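Flavin-dependent monooxygenase, oxygenase subunit HsaA (Mycobacterium tuberculosis, PDB 3AFF) probably catalyses the flavin-dependent ortho-hydroxylation of a phenolic secosteroid, 3-HSA, in the breakdown of cholesterol. Local coordinates at residues Asn136-Trp141 against Ser192-Val197; Thr151-Pro156 against Phe169-Ser174. All coordinates share one frame; numbering follows the deposited sequence.

Interaction 1: residues Asn136-Trp141 against Ser192-Val197; sequences NGSWNW and SNTLVV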
ATOM      1  N   ASN A 136     -23.356  36.795  37.325  1.00 19.75           N
ATOM      2  CA  ASN A 136     -23.459  37.836  36.312  1.00 20.74           C
ATOM      3  C   ASN A 136     -23.069  37.242  35.003  1.00 20.35           C
ATOM      4  O   ASN A 136     -22.096  36.503  34.935  1.00 20.42           O
ATOM      5  CB  ASN A 136     -22.545  39.036  36.622  1.00 19.95           C
ATOM      6  CG  ASN A 136     -23.184  40.001  37.604  1.00 22.11           C
ATOM      7  OD1 ASN A 136     -24.152  40.701  37.270  1.00 24.06           O
ATOM      8  ND2 ASN A 136     -22.706  39.999  38.832  1.00 22.68           N
ATOM      9  N   GLY A 137     -23.804  37.579  33.948  1.00 20.62           N
ATOM     10  CA  GLY A 137     -23.385  37.146  32.635  1.00 21.06           C
ATOM     11  C   GLY A 137     -24.453  37.289  31.614  1.00 22.51           C
ATOM     12  O   GLY A 137     -25.536  37.748  31.935  1.00 24.35           O
ATOM     13  N   SER A 138     -24.159  36.866  30.384  1.00 22.22           N
ATOM     14  CA  SER A 138     -25.106  36.998  29.287  1.00 21.77           C
ATOM     15  C   SER A 138     -24.893  35.782  28.379  1.00 21.60           C
ATOM     16  O   SER A 138     -23.883  35.708  27.667  1.00 21.22           O
ATOM     17  CB  SER A 138     -24.888  38.319  28.508  1.00 21.94           C
ATOM     18  OG  SER A 138     -25.873  38.374  27.467  1.00 26.25           O
ATOM     19  N   TRP A 139     -25.836  34.844  28.404  1.00 20.20           N
ATOM     20  CA  TRP A 139     -25.617  33.500  27.842  1.00 20.78           C
ATOM     21  C   TRP A 139     -26.533  33.257  26.659  1.00 21.22           C
ATOM     22  O   TRP A 139     -27.743  33.308  26.818  1.00 22.52           O
ATOM     23  CB  TRP A 139     -25.996  32.473  28.908  1.00 18.51           C
ATOM     24  CG  TRP A 139     -24.933  32.157  29.921  1.00 18.03           C
ATOM     25  CD1 TRP A 139     -24.006  31.181  29.830  1.00 15.31           C
ATOM     26  CD2 TRP A 139     -24.743  32.769  31.195  1.00 16.89           C
ATOM     27  NE1 TRP A 139     -23.199  31.150  30.946  1.00 16.71           N
ATOM     28  CE2 TRP A 139     -23.654  32.116  31.811  1.00 16.87           C
ATOM     29  CE3 TRP A 139     -25.371  33.831  31.874  1.00 19.82           C
ATOM     30  CZ2 TRP A 139     -23.202  32.457  33.071  1.00 15.20           C
ATOM     31  CZ3 TRP A 139     -24.902  34.175  33.114  1.00 17.02           C
ATOM     32  CH2 TRP A 139     -23.838  33.498  33.709  1.00 14.83           C
ATOM     33  N   ASN A 140     -25.970  32.946  25.494  1.00 21.94           N
ATOM     34  CA  ASN A 140     -26.754  32.771  24.286  1.00 22.70           C
ATOM     35  C   ASN A 140     -27.118  31.313  23.997  1.00 22.00           C
ATOM     36  O   ASN A 140     -26.721  30.407  24.720  1.00 20.36           O
ATOM     37  CB  ASN A 140     -25.985  33.369  23.069  1.00 24.84           C
ATOM     38  CG  ASN A 140     -24.717  32.586  22.734  1.00 27.25           C
ATOM     39  OD1 ASN A 140     -24.488  31.473  23.243  1.00 29.79           O
ATOM     40  ND2 ASN A 140     -23.908  33.142  21.846  1.00 28.43           N
ATOM     41  N   TRP A 141     -27.885  31.108  22.930  1.00 21.85           N
ATOM     42  CA  TRP A 141     -28.178  29.752  22.452  1.00 21.99           C
ATOM     43  C   TRP A 141     -28.905  28.902  23.476  1.00 21.61           C
ATOM     44  O   TRP A 141     -28.613  27.695  23.600  1.00 20.04           O
ATOM     45  CB  TRP A 141     -26.885  29.030  22.079  1.00 22.68           C
ATOM     46  CG  TRP A 141     -26.572  28.957  20.608  1.00 22.12           C
ATOM     47  CD1 TRP A 141     -25.695  29.757  19.910  1.00 23.29           C
ATOM     48  CD2 TRP A 141     -27.063  27.975  19.670  1.00 24.52           C
ATOM     49  NE1 TRP A 141     -25.659  29.363  18.588  1.00 26.97           N
ATOM     50  CE2 TRP A 141     -26.479  28.270  18.414  1.00 25.97           C
ATOM     51  CE3 TRP A 141     -27.970  26.891  19.769  1.00 25.55           C
ATOM     52  CZ2 TRP A 141     -26.755  27.515  17.266  1.00 26.91           C
ATOM     53  CZ3 TRP A 141     -28.281  26.150  18.623  1.00 24.68           C
ATOM     54  CH2 TRP A 141     -27.661  26.456  17.378  1.00 24.88           C
ATOM     55  N   SER A 192     -33.598  29.692  20.406  1.00 21.95           N
ATOM     56  CA  SER A 192     -32.374  29.583  21.198  1.00 21.27           C
ATOM     57  C   SER A 192     -31.908  30.992  21.615  1.00 21.15           C
ATOM     58  O   SER A 192     -30.846  31.463  21.189  1.00 21.60           O
ATOM     59  CB  SER A 192     -31.300  28.771  20.453  1.00 19.48           C
ATOM     60  OG  SER A 192     -31.812  27.474  20.057  1.00 19.02           O
ATOM     61  N   ASN A 193     -32.732  31.641  22.453  1.00 20.99           N
ATOM     62  CA  ASN A 193     -32.531  33.041  22.850  1.00 22.25           C
ATOM     63  C   ASN A 193     -31.487  33.269  23.969  1.00 21.84           C
ATOM     64  O   ASN A 193     -30.856  32.325  24.459  1.00 21.92           O
ATOM     65  CB  ASN A 193     -33.884  33.741  23.112  1.00 22.70           C
ATOM     66  CG  ASN A 193     -34.676  33.971  21.829  1.00 23.77           C
ATOM     67  OD1 ASN A 193     -35.825  33.559  21.712  1.00 28.52           O
ATOM     68  ND2 ASN A 193     -34.052  34.599  20.860  1.00 20.51           N
ATOM     69  N   THR A 194     -31.255  34.534  24.326  1.00 22.48           N
ATOM     70  CA  THR A 194     -30.188  34.903  25.242  1.00 22.41           C
ATOM     71  C   THR A 194     -30.624  35.244  26.668  1.00 24.08           C
ATOM     72  O   THR A 194     -31.650  35.909  26.875  1.00 24.13           O
ATOM     73  CB  THR A 194     -29.413  36.039  24.619  1.00 23.27           C
ATOM     74  OG1 THR A 194     -28.590  35.440  23.607  1.00 23.24           O
ATOM     75  CG2 THR A 194     -28.531  36.711  25.632  1.00 20.22           C
ATOM     76  N   LEU A 195     -29.847  34.805  27.665  1.00 23.30           N
ATOM     77  CA  LEU A 195     -30.305  34.907  29.079  1.00 22.48           C
ATOM     78  C   LEU A 195     -29.390  35.899  29.759  1.00 21.91           C
ATOM     79  O   LEU A 195     -28.173  35.688  29.841  1.00 20.42           O
ATOM     80  CB  LEU A 195     -30.235  33.550  29.809  1.00 21.81           C
ATOM     81  CG  LEU A 195     -30.707  32.280  29.087  1.00 22.65           C
ATOM     82  CD1 LEU A 195     -30.221  30.983  29.778  1.00 21.31           C
ATOM     83  CD2 LEU A 195     -32.232  32.321  28.924  1.00 22.38           C
ATOM     84  N   VAL A 196     -29.987  36.983  30.239  1.00 22.55           N
ATOM     85  CA  VAL A 196     -29.203  38.072  30.858  1.00 23.69           C
ATOM     86  C   VAL A 196     -29.397  38.034  32.364  1.00 21.94           C
ATOM     87  O   VAL A 196     -30.492  38.057  32.825  1.00 20.87           O
ATOM     88  CB  VAL A 196     -29.614  39.481  30.296  1.00 24.07           C
ATOM     89  CG1 VAL A 196     -28.696  40.591  30.851  1.00 24.29           C
ATOM     90  CG2 VAL A 196     -29.573  39.473  28.752  1.00 27.53           C
ATOM     91  N   VAL A 197     -28.303  37.954  33.112  1.00 22.14           N
ATOM     92  CA  VAL A 197     -28.351  37.682  34.530  1.00 21.48           C
ATOM     93  C   VAL A 197     -27.514  38.802  35.142  1.00 22.39           C
ATOM     94  O   VAL A 197     -26.378  38.963  34.768  1.00 23.18           O
ATOM     95  CB  VAL A 197     -27.724  36.247  34.852  1.00 20.86           C
ATOM     96  CG1 VAL A 197     -27.709  35.972  36.306  1.00 20.31           C
ATOM     97  CG2 VAL A 197     -28.491  35.116  34.081  1.00 19.76           C
TER
HETATM   98  O   HOH W   1     -28.913  33.479  21.655  1.00 18.73           O
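Trp139 and Val197 carry this antiparallel strand pair, a piece of the beta domain of an acyl-CoA dehydrogenase-like fold. Their side chains lie on the same face of the sheet, with Leu195 beside them. CG of Trp139 stands anti to the carbonyl carbon (chi1 -84°), which swings the six-membered ring back over Gly137 and brings CZ3 to 3.8 Å from CG2 of Val197, the two side chains crossing obliquely. The ring comes so low that CZ3 lies 3.4 Å from CA of Gly137, a residue whose backbone angles suit glycine alone. O of Leu195 lies at the indole edge, near its plane, 3.9 Å from CE3. That oxygen also accepts the N-H of Trp139 at 2.9 Å, and Leu195 N returns a bond to Trp139 O; Gly137 and Val197 exchange a second such pair. Toward strand 150-159, NE1 of Trp139 donates a hydrogen bond to Gly154 O.

Trp141, an FMN-binding residue by similarity, lies at the other end. Its NE1 bonds to Ala346 O of a neighbouring subunit and its ring stacks on His368, while CE3 rests 3.9 Å from CB of Ser192. Here one water bridges the strands, accepting from Trp141 N at 2.9 Å and donating to Ser192 O. The same water is hydrogen-bonded to Thr194 OG1 at 2.8 Å.

Interaction 2: residues Thr151-Pro156 against Phe169-Ser174; sequences TFVGGP and FLIPRS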
ATOM      1  N   THR A 151     -33.458  27.949  34.638  1.00 19.07           N
ATOM      2  CA  THR A 151     -32.402  27.705  33.686  1.00 18.83           C
ATOM      3  C   THR A 151     -31.135  27.289  34.388  1.00 18.68           C
ATOM      4  O   THR A 151     -30.858  27.729  35.511  1.00 17.10           O
ATOM      5  CB  THR A 151     -32.116  28.973  32.791  1.00 19.09           C
ATOM      6  OG1 THR A 151     -31.452  28.546  31.621  1.00 18.39           O
ATOM      7  CG2 THR A 151     -31.248  30.100  33.541  1.00 17.75           C
ATOM      8  N   PHE A 152     -30.318  26.516  33.677  1.00 16.19           N
ATOM      9  CA  PHE A 152     -28.879  26.387  34.024  1.00 15.71           C
ATOM     10  C   PHE A 152     -28.025  27.379  33.255  1.00 15.33           C
ATOM     11  O   PHE A 152     -28.273  27.623  32.099  1.00 16.85           O
ATOM     12  CB  PHE A 152     -28.341  24.998  33.661  1.00 14.93           C
ATOM     13  CG  PHE A 152     -29.080  23.842  34.330  1.00 17.03           C
ATOM     14  CD1 PHE A 152     -29.208  23.783  35.724  1.00 18.66           C
ATOM     15  CD2 PHE A 152     -29.604  22.810  33.561  1.00 15.95           C
ATOM     16  CE1 PHE A 152     -29.827  22.673  36.362  1.00 18.00           C
ATOM     17  CE2 PHE A 152     -30.265  21.701  34.214  1.00 17.02           C
ATOM     18  CZ  PHE A 152     -30.345  21.643  35.590  1.00 16.63           C
ATOM     19  N   VAL A 153     -26.993  27.925  33.883  1.00 16.96           N
ATOM     20  CA  VAL A 153     -26.019  28.742  33.143  1.00 16.68           C
ATOM     21  C   VAL A 153     -24.690  28.214  33.650  1.00 16.40           C
ATOM     22  O   VAL A 153     -24.537  27.923  34.845  1.00 16.99           O
ATOM     23  CB  VAL A 153     -26.141  30.321  33.431  1.00 17.27           C
ATOM     24  CG1 VAL A 153     -27.346  30.877  32.735  1.00 19.63           C
ATOM     25  CG2 VAL A 153     -26.157  30.609  34.926  1.00 15.41           C
ATOM     26  N   GLY A 154     -23.742  28.071  32.741  1.00 15.35           N
ATOM     27  CA  GLY A 154     -22.450  27.586  33.089  1.00 14.85           C
ATOM     28  C   GLY A 154     -21.377  28.652  33.257  1.00 15.17           C
ATOM     29  O   GLY A 154     -21.421  29.676  32.612  1.00 15.33           O
ATOM     30  N   GLY A 155     -20.396  28.351  34.101  1.00 15.60           N
ATOM     31  CA  GLY A 155     -19.290  29.231  34.328  1.00 15.76           C
ATOM     32  C   GLY A 155     -18.490  28.819  35.531  1.00 16.68           C
ATOM     33  O   GLY A 155     -18.870  27.889  36.272  1.00 16.12           O
ATOM     34  N   PRO A 156     -17.354  29.521  35.752  1.00 18.23           N
ATOM     35  CA  PRO A 156     -16.506  29.239  36.881  1.00 18.71           C
ATOM     36  C   PRO A 156     -17.103  29.900  38.134  1.00 19.72           C
ATOM     37  O   PRO A 156     -17.871  30.822  38.009  1.00 21.01           O
ATOM     38  CB  PRO A 156     -15.175  29.912  36.512  1.00 19.94           C
ATOM     39  CG  PRO A 156     -15.568  31.031  35.527  1.00 20.30           C
ATOM     40  CD  PRO A 156     -16.874  30.628  34.903  1.00 16.82           C
ATOM     41  N   PHE A 169     -25.118  26.831  37.460  1.00 16.41           N
ATOM     42  CA  PHE A 169     -25.914  27.571  38.398  1.00 17.07           C
ATOM     43  C   PHE A 169     -27.323  27.434  37.920  1.00 16.25           C
ATOM     44  O   PHE A 169     -27.614  27.671  36.736  1.00 15.21           O
ATOM     45  CB  PHE A 169     -25.493  29.089  38.405  1.00 15.98           C
ATOM     46  CG  PHE A 169     -24.068  29.302  38.774  1.00 15.48           C
ATOM     47  CD1 PHE A 169     -23.689  29.467  40.090  1.00 14.93           C
ATOM     48  CD2 PHE A 169     -23.075  29.315  37.770  1.00 15.19           C
ATOM     49  CE1 PHE A 169     -22.340  29.676  40.457  1.00 14.83           C
ATOM     50  CE2 PHE A 169     -21.713  29.486  38.102  1.00 19.21           C
ATOM     51  CZ  PHE A 169     -21.335  29.710  39.465  1.00 15.32           C
ATOM     52  N   LEU A 170     -28.205  27.036  38.833  1.00 16.33           N
ATOM     53  CA  LEU A 170     -29.667  26.891  38.565  1.00 15.15           C
ATOM     54  C   LEU A 170     -30.429  28.130  39.015  1.00 16.01           C
ATOM     55  O   LEU A 170     -30.340  28.502  40.173  1.00 17.75           O
ATOM     56  CB  LEU A 170     -30.223  25.671  39.334  1.00 15.50           C
ATOM     57  CG  LEU A 170     -31.729  25.381  39.276  1.00 17.23           C
ATOM     58  CD1 LEU A 170     -32.214  25.081  37.798  1.00 16.16           C
ATOM     59  CD2 LEU A 170     -31.921  24.224  40.163  1.00 14.94           C
ATOM     60  N   ILE A 171     -31.180  28.780  38.145  1.00 16.45           N
ATOM     61  CA  ILE A 171     -31.657  30.135  38.498  1.00 17.99           C
ATOM     62  C   ILE A 171     -33.087  30.194  38.021  1.00 18.45           C
ATOM     63  O   ILE A 171     -33.346  29.724  36.901  1.00 18.42           O
ATOM     64  CB  ILE A 171     -30.835  31.228  37.780  1.00 17.65           C
ATOM     65  CG1 ILE A 171     -29.387  31.229  38.290  1.00 17.20           C
ATOM     66  CG2 ILE A 171     -31.403  32.585  38.025  1.00 18.95           C
ATOM     67  CD1 ILE A 171     -28.503  32.361  37.688  1.00 17.87           C
ATOM     68  N   PRO A 172     -34.007  30.747  38.847  1.00 18.20           N
ATOM     69  CA  PRO A 172     -35.404  30.851  38.416  1.00 19.48           C
ATOM     70  C   PRO A 172     -35.685  31.999  37.433  1.00 20.28           C
ATOM     71  O   PRO A 172     -34.985  33.004  37.432  1.00 19.87           O
ATOM     72  CB  PRO A 172     -36.180  31.063  39.728  1.00 18.59           C
ATOM     73  CG  PRO A 172     -35.193  31.733  40.627  1.00 18.01           C
ATOM     74  CD  PRO A 172     -33.820  31.208  40.245  1.00 18.83           C
ATOM     75  N   ARG A 173     -36.741  31.807  36.644  1.00 21.01           N
ATOM     76  CA  ARG A 173     -37.167  32.722  35.582  1.00 23.79           C
ATOM     77  C   ARG A 173     -37.379  34.208  36.004  1.00 24.11           C
ATOM     78  O   ARG A 173     -37.061  35.132  35.237  1.00 24.72           O
ATOM     79  CB  ARG A 173     -38.369  32.120  34.850  1.00 24.59           C
ATOM     80  CG  ARG A 173     -38.935  32.983  33.704  1.00 27.40           C
ATOM     81  CD  ARG A 173     -38.266  32.722  32.389  1.00 28.60           C
ATOM     82  NE  ARG A 173     -38.180  33.981  31.645  1.00 32.92           N
ATOM     83  CZ  ARG A 173     -39.040  34.408  30.729  1.00 37.95           C
ATOM     84  NH1 ARG A 173     -40.099  33.645  30.324  1.00 40.59           N
ATOM     85  NH2 ARG A 173     -38.806  35.594  30.181  1.00 33.64           N
ATOM     86  N   SER A 174     -37.845  34.421  37.236  1.00 24.89           N
ATOM     87  CA  SER A 174     -37.968  35.762  37.811  1.00 24.59           C
ATOM     88  C   SER A 174     -36.645  36.507  37.941  1.00 25.01           C
ATOM     89  O   SER A 174     -36.641  37.740  38.033  1.00 24.35           O
ATOM     90  CB  SER A 174     -38.626  35.684  39.197  1.00 25.08           C
ATOM     91  OG  SER A 174     -37.855  34.885  40.106  1.00 25.57           O
TER
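Phe169 and Val153 face each other in a beta hairpin whose arms, strands 150-159 and 162-172, belong to the beta domain of this acyl-CoA dehydrogenase-like fold. The short strand segments run antiparallel with a marked twist, 141° between their directions. Phe169 is a useful side chain to trace outward. Its CB touches CG2 of Val153 at 3.9 Å, and the two side chains cross at about a right angle. With CG anti to the carbonyl carbon (chi1 -60°), the ring is carried along the opposite strand past a row of main-chain oxygens. CD2 comes 3.6 Å from Val153 O. Next along the ring, CE2 lies 3.7 Å from Gly155 O. CZ, at the tip, reaches Pro156 O at 3.9 Å. The first and last of these oxygens lie near the ring plane, at its edge, whereas that of Gly155 approaches obliquely. Val153 O is shared, since it also accepts a nearly straight bond from Phe169 N at 2.9 Å. Phe207 and Tyr133 pack on the same ring, Tyr133 edge-to-face.

Ile171 extends this face, setting CD1 4.0 Å from CG2 of Val153. Thr151, also on the Phe169 face, has its OG1 hydrogen-bonded to Ser117 OG. On the other face Phe152 and Leu170 meet, CE1 to CD1 at 3.7 Å, where the rings of His95 and Phe99 also meet that of Phe152. Tyr120, which binds FMN by similarity, touches Phe152 there, consistent with this side lying near the flavin site.

Chemically, side chains meet through apolar groups, while Thr151 with Ile171 and Val153 with Phe169 exchange backbone hydrogen bonds both ways, satisfying those buried main-chain groups. The slightly positive C-H edge of Phe169 would be expected to complement Val153 O and Pro156 O, a weak electrostatic preference.

Followed from the N terminus, the chain lays down strand 132-142, then turns into strand 150-159 and doubles back as strand 162-172. Interaction 2 closes that short hairpin. Only after strand 177-179 does strand 193-198 return to strand 132-142, so interaction 1 closes a longer loop within which interaction 2 is nested. Their centres are 10 Å apart within the same curled sheet, and they touch through side chains: Leu195 CD1 packs 3.3 Å from Thr151 OG1, Trp139 CE2 lies 3.5 Å from Val153 CB, and Val197 CG1 meets Ile171 CD1 at 3.9 Å. These touches tie both arms of the hairpin to strands 132-142 and 193-198.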